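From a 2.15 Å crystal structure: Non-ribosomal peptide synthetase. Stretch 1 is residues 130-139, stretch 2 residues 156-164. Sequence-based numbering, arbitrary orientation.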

ATOM      1  N   LYS A 130      16.687   9.659   9.508  1.00 74.43           N
ATOM      2  CA  LYS A 130      17.900  10.362   9.903  1.00 74.06           C
ATOM      3  C   LYS A 130      18.814  10.614   8.744  1.00 68.07           C
ATOM      4  O   LYS A 130      18.863   9.852   7.798  1.00 64.35           O
ATOM      5  CB  LYS A 130      18.681   9.532  10.921  1.00 85.51           C
ATOM      6  CG  LYS A 130      17.903   9.262  12.209  1.00 91.42           C
ATOM      7  CD  LYS A 130      18.815   8.905  13.385  1.00 95.38           C
ATOM      8  CE  LYS A 130      19.671  10.066  13.862  1.00 91.21           C
ATOM      9  NZ  LYS A 130      18.830  11.221  14.249  1.00 94.02           N
ATOM     10  N   PRO A 131      19.595  11.675   8.835  1.00 68.93           N
ATOM     11  CA  PRO A 131      20.362  12.048   7.661  1.00 71.12           C
ATOM     12  C   PRO A 131      21.095  10.911   6.970  1.00 70.51           C
ATOM     13  O   PRO A 131      20.931  10.735   5.770  1.00 77.26           O
ATOM     14  CB  PRO A 131      21.349  13.083   8.211  1.00 72.17           C
ATOM     15  CG  PRO A 131      20.584  13.746   9.330  1.00 71.61           C
ATOM     16  CD  PRO A 131      19.638  12.709   9.887  1.00 66.77           C
ATOM     17  N   PHE A 132      21.909  10.136   7.688  1.00 67.06           N
ATOM     18  CA  PHE A 132      22.727   9.145   6.965  1.00 60.45           C
ATOM     19  C   PHE A 132      21.839   8.020   6.367  1.00 57.99           C
ATOM     20  O   PHE A 132      22.219   7.335   5.411  1.00 56.20           O
ATOM     21  CB  PHE A 132      23.779   8.510   7.845  1.00 58.60           C
ATOM     22  CG  PHE A 132      23.288   7.305   8.573  1.00 51.68           C
ATOM     23  CD1 PHE A 132      23.695   6.048   8.170  1.00 51.01           C
ATOM     24  CD2 PHE A 132      22.411   7.435   9.640  1.00 47.36           C
ATOM     25  CE1 PHE A 132      23.260   4.935   8.837  1.00 50.19           C
ATOM     26  CE2 PHE A 132      21.990   6.331  10.332  1.00 49.42           C
ATOM     27  CZ  PHE A 132      22.397   5.079   9.922  1.00 48.76           C
ATOM     28  N   HIS A 133      20.687   7.811   6.981  1.00 52.02           N
ATOM     29  CA  HIS A 133      19.756   6.804   6.515  1.00 52.07           C
ATOM     30  C   HIS A 133      19.180   7.257   5.163  1.00 53.80           C
ATOM     31  O   HIS A 133      19.152   6.478   4.173  1.00 51.62           O
ATOM     32  CB  HIS A 133      18.681   6.598   7.579  1.00 48.39           C
ATOM     33  CG  HIS A 133      17.811   5.430   7.314  1.00 44.30           C
ATOM     34  ND1 HIS A 133      16.663   5.194   8.020  1.00 43.52           N
ATOM     35  CD2 HIS A 133      17.908   4.443   6.397  1.00 45.12           C
ATOM     36  CE1 HIS A 133      16.081   4.101   7.554  1.00 44.40           C
ATOM     37  NE2 HIS A 133      16.813   3.632   6.561  1.00 46.23           N
ATOM     38  N   LEU A 134      18.776   8.532   5.121  1.00 54.80           N
ATOM     39  CA  LEU A 134      18.359   9.194   3.873  1.00 51.48           C
ATOM     40  C   LEU A 134      19.412   9.108   2.789  1.00 51.69           C
ATOM     41  O   LEU A 134      19.122   8.665   1.684  1.00 48.34           O
ATOM     42  CB  LEU A 134      17.997  10.655   4.142  1.00 55.21           C
ATOM     43  CG  LEU A 134      16.622  10.700   4.821  1.00 57.64           C
ATOM     44  CD1 LEU A 134      16.392  12.011   5.563  1.00 61.39           C
ATOM     45  CD2 LEU A 134      15.527  10.483   3.784  1.00 56.85           C
ATOM     46  N   ARG A 135      20.656   9.465   3.109  1.00 52.91           N
ATOM     47  CA  ARG A 135      21.692   9.421   2.084  1.00 53.95           C
ATOM     48  C   ARG A 135      21.831   8.036   1.477  1.00 48.56           C
ATOM     49  O   ARG A 135      22.003   7.922   0.276  1.00 50.67           O
ATOM     50  CB  ARG A 135      23.081   9.953   2.556  1.00 60.88           C
ATOM     51  CG  ARG A 135      23.835   9.113   3.551  1.00 66.73           C
ATOM     52  CD  ARG A 135      25.304   9.581   3.650  1.00 74.05           C
ATOM     53  NE  ARG A 135      25.432  11.000   3.294  1.00 72.15           N
ATOM     54  CZ  ARG A 135      25.395  12.012   4.161  1.00 67.65           C
ATOM     55  NH1 ARG A 135      25.249  11.801   5.472  1.00 61.45           N
ATOM     56  NH2 ARG A 135      25.544  13.248   3.704  1.00 68.09           N
ATOM     57  N   SER A 136      21.827   6.996   2.308  1.00 47.50           N
ATOM     58  CA  SER A 136      22.001   5.606   1.847  1.00 48.92           C
ATOM     59  C   SER A 136      20.841   5.172   0.934  1.00 44.71           C
ATOM     60  O   SER A 136      21.046   4.628  -0.147  1.00 44.37           O
ATOM     61  CB  SER A 136      22.081   4.673   3.071  1.00 50.65           C
ATOM     62  OG  SER A 136      22.033   3.319   2.679  1.00 55.08           O
ATOM     63  N   VAL A 137      19.626   5.442   1.386  1.00 43.46           N
ATOM     64  CA  VAL A 137      18.414   4.999   0.683  1.00 41.48           C
ATOM     65  C   VAL A 137      18.292   5.768  -0.638  1.00 42.71           C
ATOM     66  O   VAL A 137      18.111   5.167  -1.705  1.00 43.79           O
ATOM     67  CB  VAL A 137      17.170   5.165   1.586  1.00 39.58           C
ATOM     68  CG1 VAL A 137      15.877   4.961   0.807  1.00 38.83           C
ATOM     69  CG2 VAL A 137      17.226   4.157   2.725  1.00 40.94           C
ATOM     70  N   ILE A 138      18.500   7.080  -0.581  1.00 42.72           N
ATOM     71  CA  ILE A 138      18.410   7.901  -1.773  1.00 40.73           C
ATOM     72  C   ILE A 138      19.420   7.491  -2.819  1.00 42.68           C
ATOM     73  O   ILE A 138      19.066   7.313  -3.981  1.00 43.35           O
ATOM     74  CB  ILE A 138      18.543   9.389  -1.428  1.00 42.74           C
ATOM     75  CG1 ILE A 138      17.311   9.782  -0.616  1.00 40.15           C
ATOM     76  CG2 ILE A 138      18.716  10.245  -2.684  1.00 42.67           C
ATOM     77  CD1 ILE A 138      17.225  11.236  -0.253  1.00 43.59           C
ATOM     78  N   ALA A 139      20.678   7.295  -2.407  1.00 43.72           N
ATOM     79  CA  ALA A 139      21.712   6.795  -3.320  1.00 43.28           C
ATOM     80  C   ALA A 139      21.379   5.386  -3.802  1.00 43.40           C
ATOM     81  O   ALA A 139      21.615   5.058  -4.953  1.00 46.62           O
ATOM     82  CB  ALA A 139      23.105   6.794  -2.650  1.00 44.45           C
TER
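Stretch 2, residues 156-164: RLRDVTDLP

Stretch 2 opens with the last part of a helix that began earlier in the chain; by T161 the chain is no longer helical, and T161 and L163 are extended while D162 is not. Its helical part crosses the helix of stretch 1, residues 131-139, at -61°, with the two axes 9.2 Å apart at closest approach; the N-to-C directions diverge by 61°, so the helices are oblique, nearer parallel than antiparallel. The backbones come nearest where R135 faces V160, their CA atoms 5.0 Å apart.

V160 is the bump that organizes the contact. Its side chain points toward stretch 1 and enters a hollow bounded by P131, L134, R135 and I138, residues that successive turns bring to one side of the helix. V160 CG1 lies 3.6 Å from P131 O and 4.0 Å from P131 CB, while V160 CG2 packs 3.9 Å from L134 CB and 4.3 Å from I138 CD1. R135 forms another wall: R135 CB is 3.9 Å from V160 CB, V160 CB lies over one face of the R135 guanidinium, and R135 NH2 is 3.5 Å from D159 O.

Around this knob the fit is looser. L157 leaves its backbone sideways, but its end comes nearer, with L157 CD1 4.2 Å from L134 CD1. From the loop that follows in stretch 2, T161 OG1 lies 4.1 Å and L163 CD1 4.4 Å from I138 CG2. No hydrogen bond joins the stretches; the contact rests largely on apolar packing.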

ATOM      1  N   ARG A 156      16.999  19.927   4.818  1.00 62.85           N
ATOM      2  CA  ARG A 156      17.586  18.714   5.375  1.00 66.88           C
ATOM      3  C   ARG A 156      17.974  17.723   4.264  1.00 63.32           C
ATOM      4  O   ARG A 156      19.073  17.153   4.287  1.00 56.07           O
ATOM      5  CB  ARG A 156      16.677  18.096   6.426  1.00 73.57           C
ATOM      6  CG  ARG A 156      16.593  18.936   7.706  1.00 83.99           C
ATOM      7  CD  ARG A 156      16.001  18.153   8.883  1.00 91.95           C
ATOM      8  NE  ARG A 156      14.833  17.327   8.511  1.00 97.80           N
ATOM      9  CZ  ARG A 156      13.556  17.738   8.474  1.00 96.08           C
ATOM     10  NH1 ARG A 156      13.219  18.987   8.803  1.00 99.88           N
ATOM     11  NH2 ARG A 156      12.598  16.886   8.097  1.00 85.97           N
ATOM     12  N   LEU A 157      17.121  17.563   3.254  1.00 59.41           N
ATOM     13  CA  LEU A 157      17.440  16.635   2.168  1.00 58.95           C
ATOM     14  C   LEU A 157      18.600  17.066   1.316  1.00 58.51           C
ATOM     15  O   LEU A 157      19.317  16.208   0.810  1.00 57.84           O
ATOM     16  CB  LEU A 157      16.222  16.350   1.267  1.00 57.12           C
ATOM     17  CG  LEU A 157      15.230  15.294   1.760  1.00 57.80           C
ATOM     18  CD1 LEU A 157      15.055  15.275   3.267  1.00 58.45           C
ATOM     19  CD2 LEU A 157      13.887  15.480   1.069  1.00 57.57           C
ATOM     20  N   ARG A 158      18.790  18.374   1.151  1.00 58.52           N
ATOM     21  CA  ARG A 158      19.925  18.885   0.375  1.00 61.33           C
ATOM     22  C   ARG A 158      21.267  18.611   1.059  1.00 58.72           C
ATOM     23  O   ARG A 158      22.280  18.530   0.397  1.00 60.10           O
ATOM     24  CB  ARG A 158      19.786  20.390   0.056  1.00 60.68           C
ATOM     25  CG  ARG A 158      18.789  20.701  -1.059  1.00 63.80           C
ATOM     26  CD  ARG A 158      18.303  22.154  -1.040  1.00 62.77           C
ATOM     27  NE  ARG A 158      17.153  22.352  -1.931  1.00 57.06           N
ATOM     28  CZ  ARG A 158      16.049  23.032  -1.622  1.00 55.29           C
ATOM     29  NH1 ARG A 158      15.890  23.611  -0.437  1.00 60.99           N
ATOM     30  NH2 ARG A 158      15.070  23.117  -2.493  1.00 52.60           N
ATOM     31  N   ASP A 159      21.285  18.451   2.366  1.00 62.12           N
ATOM     32  CA  ASP A 159      22.536  18.077   3.048  1.00 64.66           C
ATOM     33  C   ASP A 159      22.968  16.659   2.630  1.00 65.10           C
ATOM     34  O   ASP A 159      24.158  16.322   2.707  1.00 61.28           O
ATOM     35  CB  ASP A 159      22.398  18.099   4.584  1.00 69.26           C
ATOM     36  CG  ASP A 159      21.957  19.462   5.138  1.00 70.67           C
ATOM     37  OD1 ASP A 159      22.292  20.511   4.536  1.00 63.65           O
ATOM     38  OD2 ASP A 159      21.263  19.468   6.188  1.00 71.52           O
ATOM     39  N   VAL A 160      22.015  15.834   2.167  1.00 60.98           N
ATOM     40  CA  VAL A 160      22.315  14.420   1.982  1.00 60.17           C
ATOM     41  C   VAL A 160      22.314  13.974   0.541  1.00 54.68           C
ATOM     42  O   VAL A 160      22.606  12.833   0.274  1.00 54.89           O
ATOM     43  CB  VAL A 160      21.415  13.501   2.837  1.00 64.05           C
ATOM     44  CG1 VAL A 160      21.396  13.955   4.288  1.00 61.61           C
ATOM     45  CG2 VAL A 160      19.991  13.418   2.285  1.00 65.70           C
ATOM     46  N   THR A 161      21.993  14.865  -0.390  1.00 54.57           N
ATOM     47  CA  THR A 161      22.065  14.543  -1.804  1.00 51.93           C
ATOM     48  C   THR A 161      22.383  15.829  -2.541  1.00 54.87           C
ATOM     49  O   THR A 161      22.133  16.923  -2.048  1.00 52.48           O
ATOM     50  CB  THR A 161      20.735  13.890  -2.358  1.00 52.16           C
ATOM     51  OG1 THR A 161      20.893  13.516  -3.744  1.00 47.34           O
ATOM     52  CG2 THR A 161      19.567  14.871  -2.297  1.00 50.61           C
ATOM     53  N   ASP A 162      22.954  15.677  -3.728  1.00 59.50           N
ATOM     54  CA  ASP A 162      23.193  16.779  -4.636  1.00 61.60           C
ATOM     55  C   ASP A 162      22.109  16.869  -5.693  1.00 60.26           C
ATOM     56  O   ASP A 162      22.102  17.800  -6.500  1.00 58.59           O
ATOM     57  CB  ASP A 162      24.565  16.587  -5.298  1.00 65.17           C
ATOM     58  CG  ASP A 162      25.710  16.531  -4.262  1.00 69.21           C
ATOM     59  OD1 ASP A 162      25.550  17.108  -3.151  1.00 68.36           O
ATOM     60  OD2 ASP A 162      26.741  15.868  -4.539  1.00 67.79           O
ATOM     61  N   LEU A 163      21.209  15.889  -5.734  1.00 56.27           N
ATOM     62  CA  LEU A 163      20.114  15.950  -6.703  1.00 53.56           C
ATOM     63  C   LEU A 163      19.197  17.102  -6.332  1.00 49.37           C
ATOM     64  O   LEU A 163      19.134  17.503  -5.162  1.00 47.80           O
ATOM     65  CB  LEU A 163      19.326  14.641  -6.736  1.00 54.77           C
ATOM     66  CG  LEU A 163      20.208  13.429  -7.123  1.00 59.90           C
ATOM     67  CD1 LEU A 163      19.590  12.133  -6.586  1.00 65.29           C
ATOM     68  CD2 LEU A 163      20.535  13.331  -8.612  1.00 58.03           C
ATOM     69  N   PRO A 164      18.475  17.627  -7.323  1.00 47.47           N
ATOM     70  CA  PRO A 164      17.414  18.611  -7.082  1.00 48.72           C
ATOM     71  C   PRO A 164      16.330  18.132  -6.128  1.00 48.15           C
ATOM     72  O   PRO A 164      15.798  17.056  -6.292  1.00 50.94           O
ATOM     73  CB  PRO A 164      16.820  18.855  -8.476  1.00 48.54           C
ATOM     74  CG  PRO A 164      17.818  18.338  -9.420  1.00 48.49           C
ATOM     75  CD  PRO A 164      18.526  17.222  -8.728  1.00 47.95           C
TER